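Long-range contacts in nitrite oxidoreductase subunit A (Kuenenia stuttgartiensis, PDB 7B04), which is a NarG-like subunit of the molybdopterin oxidoreductase family that holds an iron/sulfur cluster, a molybdenum atom and two MD1 groups: residues Pro349-Thr354 with Glu852-Leu857; His910-Thr915 with Glu1100-Ile1105; Ile957-Gln962 with Asn1014-Lys1019. All blocks are in the same frame, centred on the assembly; numbering follows the deposited sequence.

Contact 1 of 3, residues Pro349-Thr354 with Glu852-Leu857; sequences PIRNNT and EATPYL. With MD1 (phosphoric acid 4-(2-amino-4-oxo-3,4,5,6,-tetrahydro-pteridin-6-yl)-2-hydroxy-3,4-dimercapto-but-3-en-yl ester guanylate ester), chain C.
Arg351 and Asn353 meet Ala853, Pro855 and Tyr856 in a loop-to-loop packing contact, partly buried, between the loop from strand 346-347 into helix 355-368 and the loop joining strands 847-848 and 860-862. CG of Arg351 stands anti to the backbone N (chi1 -176°) and the chain bends at chi3 (65°); the side chain slides past Pro855 in the opposite direction, with NH2 3.3 Å from Pro855 CD. Both faces of the guanidinium are covered: Thr354 CG2 lies over the centre of one, and Tyr856 CE1 approaches the other toward its rim, 4.2 Å from Arg351 NH1. The charged end is fixed from outside, by a salt bridge from NH1 to Glu849 and a hydrogen bond from NE to Met500 O. In this molybdopterin oxidoreductase the 349-354 loop also forms part of a nucleotide pocket: Asn353 N donates to O6 of MD1 (chain C) (2.8 Å, 166° at the hydrogen), while Asn352 CB packs against the same oxygen at 3.5 Å. The Asn353 side chain brings ND2 to 3.7 Å from Ala853 O and 3.9 Å from Ala853 CB. Ala853 is the centre of an inverse gamma turn, and its CB points toward the 349-354 loop.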
loop_
_atom_site.group_PDB
_atom_site.type_symbol
_atom_site.label_atom_id
_atom_site.label_comp_id
_atom_site.label_asym_id
_atom_site.label_seq_id
_atom_site.Cartn_x
_atom_site.Cartn_y
_atom_site.Cartn_z
ATOM N N PRO B 349 3.121 23.172 -9.429
ATOM C CA PRO B 349 4.057 23.185 -8.301
ATOM C C PRO B 349 3.784 24.375 -7.395
ATOM O O PRO B 349 3.334 25.434 -7.841
ATOM C CB PRO B 349 5.431 23.298 -8.974
ATOM C CG PRO B 349 5.206 22.848 -10.384
ATOM C CD PRO B 349 3.815 23.287 -10.721
ATOM N N ILE B 350 4.059 24.194 -6.105
ATOM C CA ILE B 350 3.804 25.234 -5.117
ATOM C C ILE B 350 4.783 25.061 -3.966
ATOM O O ILE B 350 5.260 23.956 -3.691
ATOM C CB ILE B 350 2.337 25.198 -4.626
ATOM C CG1 ILE B 350 1.977 26.494 -3.895
ATOM C CG2 ILE B 350 2.091 23.988 -3.739
ATOM C CD1 ILE B 350 0.494 26.692 -3.700
ATOM N N ARG B 351 5.090 26.170 -3.296
ATOM C CA ARG B 351 5.868 26.112 -2.069
ATOM C C ARG B 351 4.969 25.651 -0.933
ATOM O O ARG B 351 3.790 26.007 -0.870
ATOM C CB ARG B 351 6.473 27.486 -1.757
ATOM C CG ARG B 351 7.380 27.521 -0.536
ATOM C CD ARG B 351 8.172 28.823 -0.480
ATOM N NE ARG B 351 7.318 29.993 -0.290
ATOM C CZ ARG B 351 6.983 30.493 0.895
ATOM N NH1 ARG B 351 6.204 31.563 0.969
ATOM N NH2 ARG B 351 7.423 29.920 2.007
ATOM N N ASN B 352 5.532 24.855 -0.030
ATOM C CA ASN B 352 4.730 24.259 1.027
ATOM C C ASN B 352 4.279 25.313 2.033
ATOM O O ASN B 352 4.976 26.299 2.289
ATOM C CB ASN B 352 5.511 23.144 1.717
ATOM C CG ASN B 352 6.278 22.277 0.735
ATOM O OD1 ASN B 352 7.152 22.761 0.014
ATOM N ND2 ASN B 352 5.953 20.990 0.698
ATOM N N ASN B 353 3.092 25.082 2.604
ATOM C CA ASN B 353 2.489 25.949 3.613
ATOM C C ASN B 353 2.120 27.316 3.043
ATOM O O ASN B 353 2.195 28.331 3.744
ATOM C CB ASN B 353 3.405 26.102 4.836
ATOM C CG ASN B 353 2.648 26.470 6.096
ATOM O OD1 ASN B 353 1.443 26.714 6.066
ATOM N ND2 ASN B 353 3.358 26.511 7.216
ATOM N N THR B 354 1.741 27.361 1.753
ATOM C CA THR B 354 1.393 28.625 1.111
ATOM C C THR B 354 0.134 28.553 0.242
ATOM O O THR B 354 -0.044 29.416 -0.626
ATOM C CB THR B 354 2.541 29.151 0.232
ATOM O OG1 THR B 354 2.712 28.298 -0.906
ATOM C CG2 THR B 354 3.844 29.230 1.011
ATOM N N GLU B 852 7.016 27.411 12.123
ATOM C CA GLU B 852 8.329 26.837 11.856
ATOM C C GLU B 852 8.586 26.497 10.392
ATOM O O GLU B 852 9.739 26.588 9.966
ATOM C CB GLU B 852 8.526 25.573 12.705
ATOM C CG GLU B 852 9.906 24.975 12.629
ATOM C CD GLU B 852 10.151 23.969 13.728
ATOM O OE1 GLU B 852 9.242 23.774 14.558
ATOM O OE2 GLU B 852 11.247 23.373 13.764
ATOM N N ALA B 853 7.563 26.209 9.588
ATOM C CA ALA B 853 7.732 25.690 8.226
ATOM C C ALA B 853 7.718 26.809 7.179
ATOM O O ALA B 853 6.879 26.847 6.280
ATOM C CB ALA B 853 6.661 24.648 7.927
ATOM N N THR B 854 8.666 27.734 7.313
ATOM C CA THR B 854 8.769 28.847 6.379
ATOM C C THR B 854 10.201 29.354 6.375
ATOM O O THR B 854 10.896 29.238 7.390
ATOM C CB THR B 854 7.805 29.978 6.760
ATOM O OG1 THR B 854 7.888 31.030 5.792
ATOM C CG2 THR B 854 8.146 30.534 8.133
ATOM N N PRO B 855 10.685 29.888 5.247
ATOM C CA PRO B 855 12.005 30.534 5.256
ATOM C C PRO B 855 12.004 31.925 5.871
ATOM O O PRO B 855 13.080 32.426 6.224
ATOM C CB PRO B 855 12.374 30.604 3.762
ATOM C CG PRO B 855 11.433 29.648 3.076
ATOM C CD PRO B 855 10.176 29.705 3.880
ATOM N N TYR B 856 10.844 32.561 5.992
ATOM C CA TYR B 856 10.676 33.926 6.469
ATOM C C TYR B 856 10.224 33.930 7.933
ATOM O O TYR B 856 10.244 32.896 8.613
ATOM C CB TYR B 856 9.733 34.688 5.539
ATOM C CG TYR B 856 10.118 34.529 4.084
ATOM C CD1 TYR B 856 9.471 33.609 3.272
ATOM C CD2 TYR B 856 11.158 35.273 3.532
ATOM C CE1 TYR B 856 9.827 33.450 1.948
ATOM C CE2 TYR B 856 11.523 35.117 2.206
ATOM C CZ TYR B 856 10.852 34.202 1.419
ATOM O OH TYR B 856 11.197 34.029 0.098
ATOM N N LEU B 857 9.836 35.110 8.418
ATOM C CA LEU B 857 9.433 35.278 9.806
ATOM C C LEU B 857 8.325 34.293 10.175
ATOM O O LEU B 857 7.304 34.221 9.476
ATOM C CB LEU B 857 8.939 36.704 10.048
ATOM C CG LEU B 857 8.665 37.078 11.507
ATOM C CD1 LEU B 857 9.971 37.245 12.265
ATOM C CD2 LEU B 857 7.806 38.333 11.609
HETATM P PB MD1 C . -3.452 12.486 2.635
HETATM O O3B MD1 C . -2.135 13.124 3.391
HETATM O O1B MD1 C . -3.137 12.262 1.175
HETATM O O2B MD1 C . -4.612 13.444 2.758
HETATM O O3A MD1 C . -3.830 11.049 3.355
HETATM C C10 MD1 C . -4.327 11.018 4.665
HETATM C C11 MD1 C . -5.338 9.842 4.791
HETATM O O11 MD1 C . -4.770 8.689 3.831
HETATM C C12 MD1 C . -5.529 9.547 6.085
HETATM S S12 MD1 C . -5.568 10.904 7.292
HETATM C C13 MD1 C . -5.779 8.144 6.699
HETATM S S13 MD1 C . -6.018 8.093 8.498
HETATM C C14 MD1 C . -5.781 6.890 5.997
HETATM N N15 MD1 C . -4.263 6.709 5.513
HETATM C C16 MD1 C . -4.114 5.721 4.524
HETATM C C15 MD1 C . -2.959 4.784 4.503
HETATM O O14 MD1 C . -2.124 4.846 5.341
HETATM N N17 MD1 C . -2.868 3.770 3.418
HETATM C C17 MD1 C . -3.961 3.694 2.326
HETATM N N16 MD1 C . -3.863 2.700 1.274
HETATM N N18 MD1 C . -5.134 4.647 2.346
HETATM C C20 MD1 C . -5.239 5.633 3.390
HETATM N N8 MD1 C . -6.308 6.546 3.453
HETATM C C7 MD1 C . -6.852 6.701 4.955
HETATM P PA MD1 C . -0.645 13.284 2.704
HETATM O O1A MD1 C . 0.364 13.479 3.808
HETATM O O2A MD1 C . -0.332 12.024 1.935
HETATM O "O5'" MD1 C . -0.575 14.577 1.684
HETATM C "C5'" MD1 C . -1.010 14.429 0.365
HETATM C "C4'" MD1 C . -0.132 15.279 -0.619
HETATM O "O4'" MD1 C . -0.052 16.777 -0.189
HETATM C "C1'" MD1 C . 1.455 17.110 -0.375
HETATM N N9 MD1 C . 1.868 18.286 0.435
HETATM C C4 MD1 C . 1.416 19.495 0.119
HETATM N N3 MD1 C . 0.502 19.968 -0.960
HETATM C C2 MD1 C . 0.170 21.387 -1.069
HETATM N N2 MD1 C . -0.722 21.845 -2.119
HETATM N N1 MD1 C . 0.728 22.332 -0.132
HETATM C C6 MD1 C . 1.605 21.871 0.900
HETATM O O6 MD1 C . 2.065 22.640 1.673
HETATM C C5 MD1 C . 1.949 20.380 1.006
HETATM N N7 MD1 C . 2.719 19.700 1.851
HETATM C C8 MD1 C . 2.679 18.398 1.505
HETATM C "C2'" MD1 C . 2.006 16.043 0.041
HETATM O "O2'" MD1 C . 3.384 15.956 -0.426
HETATM C "C3'" MD1 C . 1.074 14.848 -0.636
HETATM O "O3'" MD1 C . 1.482 14.622 -2.016
#

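Contact 2 of 3, residues His910-Thr915 with Glu1100-Ile1105; sequences HFYCVT and ETLVKI. With MD1 (phosphoric acid 4-(2-amino-4-oxo-3,4,5,6,-tetrahydro-pteridin-6-yl)-2-hydroxy-3,4-dimercapto-but-3-en-yl ester guanylate ester), chain D.
Phe911 and Val1103 form an antiparallel hydrogen-bonded pair, their CA atoms 5.2 Å apart, between short segments of strands 911-914 and 1102-1105 whose N-to-C directions are 111° apart. The bonding is uneven: Val1103 N reaches Phe911 O at 2.8 Å, whereas the return bond from Phe911 N to Val1103 O is weak. Phe911 O also receives a CA-H...O contact from Leu1102 CA at 3.2 Å. The Phe911 side chain crosses that of Ile1105 at about a right angle, CD2 lying 3.7 Å from Ile1105 CG1, and Val1103 O sits at the edge of the phenyl ring in its plane. Tyr912 and Leu1102 run side by side in the same direction; Leu1102 CD2 rests over the phenol face, 3.9 Å from the centroid, in a CH-pi contact. Tyr912 also meets Trp905 edge-to-face, and Leu1102 packs on the same tryptophan. Beyond the strand, Thr915 OG1 accepts from N17 of MD1 (chain D), though the modelled length is too short to trust. The pairing joins the first and last strands of a mixed six-stranded sheet, consistent with the C-terminal beta-barrel of molybdopterin oxidoreductases, with Thr915 in one MD1 pocket and Val914 in the other.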
loop_
_atom_site.group_PDB
_atom_site.type_symbol
_atom_site.label_atom_id
_atom_site.label_comp_id
_atom_site.label_asym_id
_atom_site.label_seq_id
_atom_site.Cartn_x
_atom_site.Cartn_y
_atom_site.Cartn_z
ATOM N N HIS B 910 17.020 23.890 6.474
ATOM C CA HIS B 910 16.344 24.498 5.333
ATOM C C HIS B 910 15.722 23.462 4.406
ATOM O O HIS B 910 15.614 23.683 3.198
ATOM C CB HIS B 910 17.316 25.378 4.551
ATOM C CG HIS B 910 18.575 24.671 4.155
ATOM N ND1 HIS B 910 19.575 24.379 5.056
ATOM C CD2 HIS B 910 18.995 24.189 2.961
ATOM C CE1 HIS B 910 20.557 23.750 4.437
ATOM N NE2 HIS B 910 20.230 23.622 3.164
ATOM N N PHE B 911 15.314 22.324 4.957
ATOM C CA PHE B 911 14.638 21.278 4.201
ATOM C C PHE B 911 13.270 21.043 4.819
ATOM O O PHE B 911 13.174 20.761 6.017
ATOM C CB PHE B 911 15.440 19.975 4.212
ATOM C CG PHE B 911 16.609 19.970 3.281
ATOM C CD1 PHE B 911 16.420 19.872 1.914
ATOM C CD2 PHE B 911 17.901 20.043 3.773
ATOM C CE1 PHE B 911 17.497 19.860 1.051
ATOM C CE2 PHE B 911 18.983 20.029 2.916
ATOM C CZ PHE B 911 18.780 19.938 1.553
ATOM N N TYR B 912 12.218 21.146 4.011
ATOM C CA TYR B 912 10.942 20.685 4.519
ATOM C C TYR B 912 11.010 19.171 4.679
ATOM O O TYR B 912 11.849 18.493 4.078
ATOM C CB TYR B 912 9.800 21.069 3.575
ATOM C CG TYR B 912 9.615 22.559 3.362
ATOM C CD1 TYR B 912 8.893 23.327 4.264
ATOM C CD2 TYR B 912 10.146 23.190 2.246
ATOM C CE1 TYR B 912 8.721 24.686 4.067
ATOM C CE2 TYR B 912 9.981 24.543 2.041
ATOM C CZ TYR B 912 9.266 25.288 2.952
ATOM O OH TYR B 912 9.098 26.637 2.746
ATOM N N CYS B 913 10.099 18.633 5.474
ATOM C CA CYS B 913 10.115 17.188 5.690
ATOM C C CYS B 913 8.660 16.751 5.829
ATOM O O CYS B 913 8.113 16.683 6.931
ATOM C CB CYS B 913 10.941 16.790 6.902
ATOM S SG CYS B 913 11.236 15.015 7.026
ATOM N N VAL B 914 8.063 16.426 4.704
ATOM C CA VAL B 914 6.688 15.961 4.685
ATOM C C VAL B 914 6.675 14.501 5.104
ATOM O O VAL B 914 7.608 13.742 4.814
ATOM C CB VAL B 914 6.071 16.145 3.286
ATOM C CG1 VAL B 914 5.886 17.614 2.967
ATOM C CG2 VAL B 914 6.959 15.491 2.246
ATOM N N THR B 915 5.637 14.102 5.835
ATOM C CA THR B 915 5.454 12.701 6.197
ATOM C C THR B 915 4.065 12.293 5.724
ATOM O O THR B 915 3.125 12.184 6.526
ATOM C CB THR B 915 5.648 12.458 7.695
ATOM O OG1 THR B 915 4.686 13.204 8.449
ATOM C CG2 THR B 915 7.055 12.855 8.119
ATOM N N GLU B 1100 4.584 20.861 10.156
ATOM C CA GLU B 1100 5.181 22.139 10.535
ATOM C C GLU B 1100 6.531 21.825 11.166
ATOM O O GLU B 1100 6.703 21.788 12.389
ATOM C CB GLU B 1100 4.278 22.925 11.473
ATOM C CG GLU B 1100 3.381 23.890 10.739
ATOM C CD GLU B 1100 4.083 25.181 10.369
ATOM O OE1 GLU B 1100 3.584 25.874 9.460
ATOM O OE2 GLU B 1100 5.123 25.503 10.983
ATOM N N THR B 1101 7.505 21.594 10.295
ATOM C CA THR B 1101 8.847 21.244 10.715
ATOM C C THR B 1101 9.787 21.466 9.544
ATOM O O THR B 1101 9.378 21.434 8.381
ATOM C CB THR B 1101 8.928 19.786 11.197
ATOM O OG1 THR B 1101 10.077 19.613 12.036
ATOM C CG2 THR B 1101 9.016 18.824 10.014
ATOM N N LEU B 1102 11.041 21.735 9.874
ATOM C CA LEU B 1102 12.128 21.733 8.911
ATOM C C LEU B 1102 13.268 20.915 9.486
ATOM O O LEU B 1102 13.416 20.795 10.703
ATOM C CB LEU B 1102 12.613 23.126 8.544
ATOM C CG LEU B 1102 11.557 23.978 7.853
ATOM C CD1 LEU B 1102 11.786 25.421 8.197
ATOM C CD2 LEU B 1102 11.587 23.766 6.355
ATOM N N VAL B 1103 14.064 20.347 8.593
ATOM C CA VAL B 1103 15.075 19.335 9.001
ATOM C C VAL B 1103 16.441 19.660 8.416
ATOM O O VAL B 1103 16.498 20.363 7.451
ATOM C CB VAL B 1103 14.582 17.970 8.481
ATOM C CG1 VAL B 1103 15.245 16.794 9.141
ATOM C CG2 VAL B 1103 13.096 17.834 8.655
ATOM N N LYS B 1104 17.481 19.137 9.055
ATOM C CA LYS B 1104 18.886 19.190 8.602
ATOM C C LYS B 1104 19.272 17.766 8.194
ATOM O O LYS B 1104 18.929 16.846 8.908
ATOM C CB LYS B 1104 19.807 19.634 9.732
ATOM C CG LYS B 1104 21.196 20.030 9.285
ATOM C CD LYS B 1104 22.018 20.693 10.348
ATOM C CE LYS B 1104 22.454 19.740 11.432
ATOM N NZ LYS B 1104 23.380 20.391 12.383
ATOM N N ILE B 1105 19.907 17.612 7.040
ATOM C CA ILE B 1105 20.336 16.280 6.540
ATOM C C ILE B 1105 21.853 16.272 6.458
ATOM O O ILE B 1105 22.415 17.218 5.957
ATOM C CB ILE B 1105 19.734 16.014 5.153
ATOM C CG1 ILE B 1105 18.346 16.621 5.017
ATOM C CG2 ILE B 1105 19.690 14.535 4.868
ATOM C CD1 ILE B 1105 17.279 15.710 5.503
HETATM P PB MD1 D . -3.546 4.855 14.390
HETATM O O3B MD1 D . -2.975 3.844 13.225
HETATM O O1B MD1 D . -2.659 4.718 15.603
HETATM O O2B MD1 D . -4.952 4.443 14.753
HETATM O O3A MD1 D . -3.573 6.436 13.906
HETATM C C10 MD1 D . -3.569 6.797 12.555
HETATM C C11 MD1 D . -2.703 8.077 12.371
HETATM O O11 MD1 D . -1.226 7.649 11.905
HETATM C C12 MD1 D . -3.282 8.933 11.527
HETATM S S12 MD1 D . -4.797 8.424 10.665
HETATM C C13 MD1 D . -2.787 10.373 11.200
HETATM S S13 MD1 D . -3.829 11.247 9.994
HETATM C C14 MD1 D . -1.625 11.095 11.698
HETATM N N15 MD1 D . -0.617 11.166 10.456
HETATM C C16 MD1 D . 0.719 11.505 10.757
HETATM C C15 MD1 D . 1.638 11.856 9.642
HETATM O O14 MD1 D . 1.235 11.857 8.528
HETATM N N17 MD1 D . 3.055 12.207 9.926
HETATM C C17 MD1 D . 3.579 12.198 11.377
HETATM N N16 MD1 D . 4.961 12.545 11.652
HETATM N N18 MD1 D . 2.657 11.847 12.518
HETATM C C20 MD1 D . 1.280 11.507 12.268
HETATM N N8 MD1 D . 0.468 11.181 13.365
HETATM C C7 MD1 D . -1.025 10.718 13.026
HETATM P PA MD1 D . -2.999 2.199 13.361
HETATM O O1A MD1 D . -3.058 1.560 11.995
HETATM O O2A MD1 D . -1.735 1.786 14.056
HETATM O "O5'" MD1 D . -4.229 1.629 14.293
HETATM C "C5'" MD1 D . -4.436 0.244 14.253
HETATM C "C4'" MD1 D . -3.755 -0.455 15.480
HETATM O "O4'" MD1 D . -4.780 -1.393 16.179
HETATM C "C1'" MD1 D . -4.397 -2.834 15.722
HETATM N N9 MD1 D . -5.594 -3.580 15.242
HETATM C C4 MD1 D . -6.537 -3.898 16.113
HETATM N N3 MD1 D . -6.653 -3.638 17.570
HETATM C C2 MD1 D . -7.826 -4.111 18.293
HETATM N N2 MD1 D . -7.932 -3.854 19.711
HETATM N N1 MD1 D . -8.876 -4.825 17.613
HETATM C C6 MD1 D . -8.757 -5.071 16.211
HETATM O O6 MD1 D . -9.616 -5.658 15.646
HETATM C C5 MD1 D . -7.519 -4.572 15.452
HETATM N N7 MD1 D . -7.157 -4.659 14.177
HETATM C C8 MD1 D . -5.961 -4.046 14.034
HETATM C "C2'" MD1 D . -3.540 -2.689 14.792
HETATM O "O2'" MD1 D . -2.558 -3.766 14.840
HETATM C "C3'" MD1 D . -2.815 -1.230 15.092
HETATM O "O3'" MD1 D . -1.818 -1.400 16.143
#

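Contact 3 of 3, residues Ile957-Gln962 with Asn1014-Lys1019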
loop_
_atom_site.group_PDB
_atom_site.type_symbol
_atom_site.label_atom_id
_atom_site.label_comp_id
_atom_site.label_asym_id
_atom_site.label_seq_id
_atom_site.Cartn_x
_atom_site.Cartn_y
_atom_site.Cartn_z
ATOM N N ILE B 957 14.106 7.881 3.081
ATOM C CA ILE B 957 13.782 9.296 2.936
ATOM C C ILE B 957 14.044 9.724 1.498
ATOM O O ILE B 957 15.066 9.363 0.905
ATOM C CB ILE B 957 14.580 10.183 3.919
ATOM C CG1 ILE B 957 14.181 11.651 3.746
ATOM C CG2 ILE B 957 16.080 10.025 3.716
ATOM C CD1 ILE B 957 14.776 12.577 4.782
ATOM N N HIS B 958 13.101 10.472 0.928
ATOM C CA HIS B 958 13.238 10.987 -0.426
ATOM C C HIS B 958 13.940 12.339 -0.391
ATOM O O HIS B 958 13.594 13.202 0.421
ATOM C CB HIS B 958 11.866 11.134 -1.084
ATOM C CG HIS B 958 11.228 9.834 -1.466
ATOM N ND1 HIS B 958 11.050 9.450 -2.777
ATOM C CD2 HIS B 958 10.736 8.827 -0.708
ATOM C CE1 HIS B 958 10.464 8.266 -2.811
ATOM N NE2 HIS B 958 10.263 7.866 -1.569
ATOM N N ILE B 959 14.923 12.518 -1.268
ATOM C CA ILE B 959 15.681 13.762 -1.357
ATOM C C ILE B 959 15.989 14.026 -2.826
ATOM O O ILE B 959 16.244 13.092 -3.595
ATOM C CB ILE B 959 16.962 13.721 -0.491
ATOM C CG1 ILE B 959 17.685 15.071 -0.537
ATOM C CG2 ILE B 959 17.872 12.579 -0.914
ATOM C CD1 ILE B 959 18.697 15.261 0.572
ATOM N N HIS B 960 15.960 15.296 -3.213
ATOM C CA HIS B 960 16.325 15.669 -4.571
ATOM C C HIS B 960 17.796 15.346 -4.833
ATOM O O HIS B 960 18.643 15.557 -3.956
ATOM C CB HIS B 960 16.061 17.158 -4.799
ATOM C CG HIS B 960 16.235 17.593 -6.220
ATOM N ND1 HIS B 960 17.452 17.987 -6.734
ATOM C CD2 HIS B 960 15.348 17.692 -7.238
ATOM C CE1 HIS B 960 17.306 18.313 -8.005
ATOM N NE2 HIS B 960 16.039 18.142 -8.336
ATOM N N PRO B 961 18.129 14.820 -6.019
ATOM C CA PRO B 961 19.528 14.427 -6.281
ATOM C C PRO B 961 20.528 15.552 -6.076
ATOM O O PRO B 961 21.584 15.335 -5.467
ATOM C CB PRO B 961 19.483 13.955 -7.742
ATOM C CG PRO B 961 18.068 13.549 -7.965
ATOM C CD PRO B 961 17.242 14.499 -7.150
ATOM N N GLN B 962 20.227 16.753 -6.576
ATOM C CA GLN B 962 21.143 17.874 -6.392
ATOM C C GLN B 962 21.304 18.205 -4.915
ATOM O O GLN B 962 22.411 18.515 -4.457
ATOM C CB GLN B 962 20.652 19.096 -7.168
ATOM C CG GLN B 962 21.623 20.266 -7.154
ATOM C CD GLN B 962 22.965 19.915 -7.769
ATOM O OE1 GLN B 962 23.953 19.718 -7.059
ATOM N NE2 GLN B 962 23.008 19.834 -9.094
ATOM N N ASN B 1014 14.209 21.897 -1.726
ATOM C CA ASN B 1014 14.061 22.097 -0.289
ATOM C C ASN B 1014 12.985 21.220 0.337
ATOM O O ASN B 1014 12.432 21.589 1.379
ATOM C CB ASN B 1014 13.772 23.569 0.005
ATOM C CG ASN B 1014 14.899 24.479 -0.427
ATOM O OD1 ASN B 1014 14.755 25.262 -1.365
ATOM N ND2 ASN B 1014 16.031 24.384 0.260
ATOM N N CYS B 1015 12.694 20.053 -0.229
ATOM C CA CYS B 1015 11.609 19.235 0.293
ATOM C C CYS B 1015 12.028 17.777 0.318
ATOM O O CYS B 1015 12.477 17.233 -0.695
ATOM C CB CYS B 1015 10.332 19.398 -0.540
ATOM S SG CYS B 1015 8.915 18.467 0.091
ATOM N N THR B 1016 11.870 17.157 1.481
ATOM C CA THR B 1016 12.200 15.761 1.706
ATOM C C THR B 1016 10.950 15.039 2.186
ATOM O O THR B 1016 10.045 15.645 2.765
ATOM C CB THR B 1016 13.325 15.613 2.737
ATOM O OG1 THR B 1016 12.873 16.100 4.007
ATOM C CG2 THR B 1016 14.548 16.411 2.306
ATOM N N MET B 1017 10.914 13.727 1.963
ATOM C CA MET B 1017 9.703 12.961 2.217
ATOM C C MET B 1017 10.040 11.656 2.915
ATOM O O MET B 1017 10.952 10.937 2.499
ATOM C CB MET B 1017 8.952 12.667 0.910
ATOM C CG MET B 1017 7.540 12.142 1.110
ATOM S SD MET B 1017 7.431 10.361 1.396
ATOM C CE MET B 1017 7.541 9.739 -0.278
ATOM N N MET B 1018 9.286 11.353 3.966
ATOM C CA MET B 1018 9.293 10.048 4.606
ATOM C C MET B 1018 7.851 9.603 4.759
ATOM O O MET B 1018 7.011 10.379 5.218
ATOM C CB MET B 1018 9.976 10.092 5.981
ATOM C CG MET B 1018 11.429 10.530 5.961
ATOM S SD MET B 1018 12.208 10.395 7.583
ATOM C CE MET B 1018 11.419 11.743 8.458
ATOM N N LYS B 1019 7.557 8.363 4.382
ATOM C CA LYS B 1019 6.196 7.880 4.547
ATOM C C LYS B 1019 5.925 7.692 6.035
ATOM O O LYS B 1019 6.831 7.420 6.826
ATOM C CB LYS B 1019 5.975 6.592 3.756
ATOM C CG LYS B 1019 5.891 6.826 2.249
ATOM C CD LYS B 1019 4.722 7.741 1.905
ATOM C CE LYS B 1019 4.549 7.894 0.403
ATOM N NZ LYS B 1019 3.488 8.876 0.041
#
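Met1017 runs beside His958, both side chains pointing the same way from neighbouring antiparallel strands. Its CB packs 3.8 Å from His958 CB. CG stands anti to the backbone N (chi1 -167°), and bends at chi2 and chi3 then bring CE over the histidine. SD is oblique to the imidazole, 4.9 Å from its centroid. The tip, CE, arrives over one face, offset toward the rim, and lies 3.4 Å from His958 CD2 and 3.5 Å from His958 NE2 in a CH-pi contact. The ring's ND1 is hydrogen-bonded to Asn1008. Beneath these side chains, the two residues are a hydrogen-bonded pair: His958 N to Met1017 O spans 2.7 Å, and Met1017 N to His958 O spans 3.1 Å. Strand 1015-1018 lies between strands 911-914 and 956-959 in the mixed sheet, which is consistent with the C-terminal barrel of this family. On the other face Ile957 CG1 touches Met1018 CG at 3.7 Å, their side chains joined there by Leu1003 of strand 1001-1007. Where strand 956-959 ends, His960 is the N-cap of helix 961-966, its ND1 accepting from Gln962 N, and its side chain packs on Asn153 of the neighbouring Nitrite oxidoreductase subunit B chain.

Contacts 2 and 3 are buried strand pairings in one sheet, whereas contact 1 is a partly buried meeting of two loops. Strands 911-914 and 1015-1018 are neighbours, so contacts 2 and 3 share an interface: Tyr912 N bonds to Asn1014 O, and Tyr912 O to Thr1016 OG1. Contact 1 is tied to contact 2 by Glu1100, whose OE2 receives the backbone N of both Glu852 and Ala853. The chemistry follows the setting. Backbone bonds with apolar and CH-pi packing hold the strands, while contact 1 relies on side-chain packing around a charged guanidinium. Contact 1 meets one MD1 through Asn353; contact 2 adds Val914 to that pocket and Thr915 to the other.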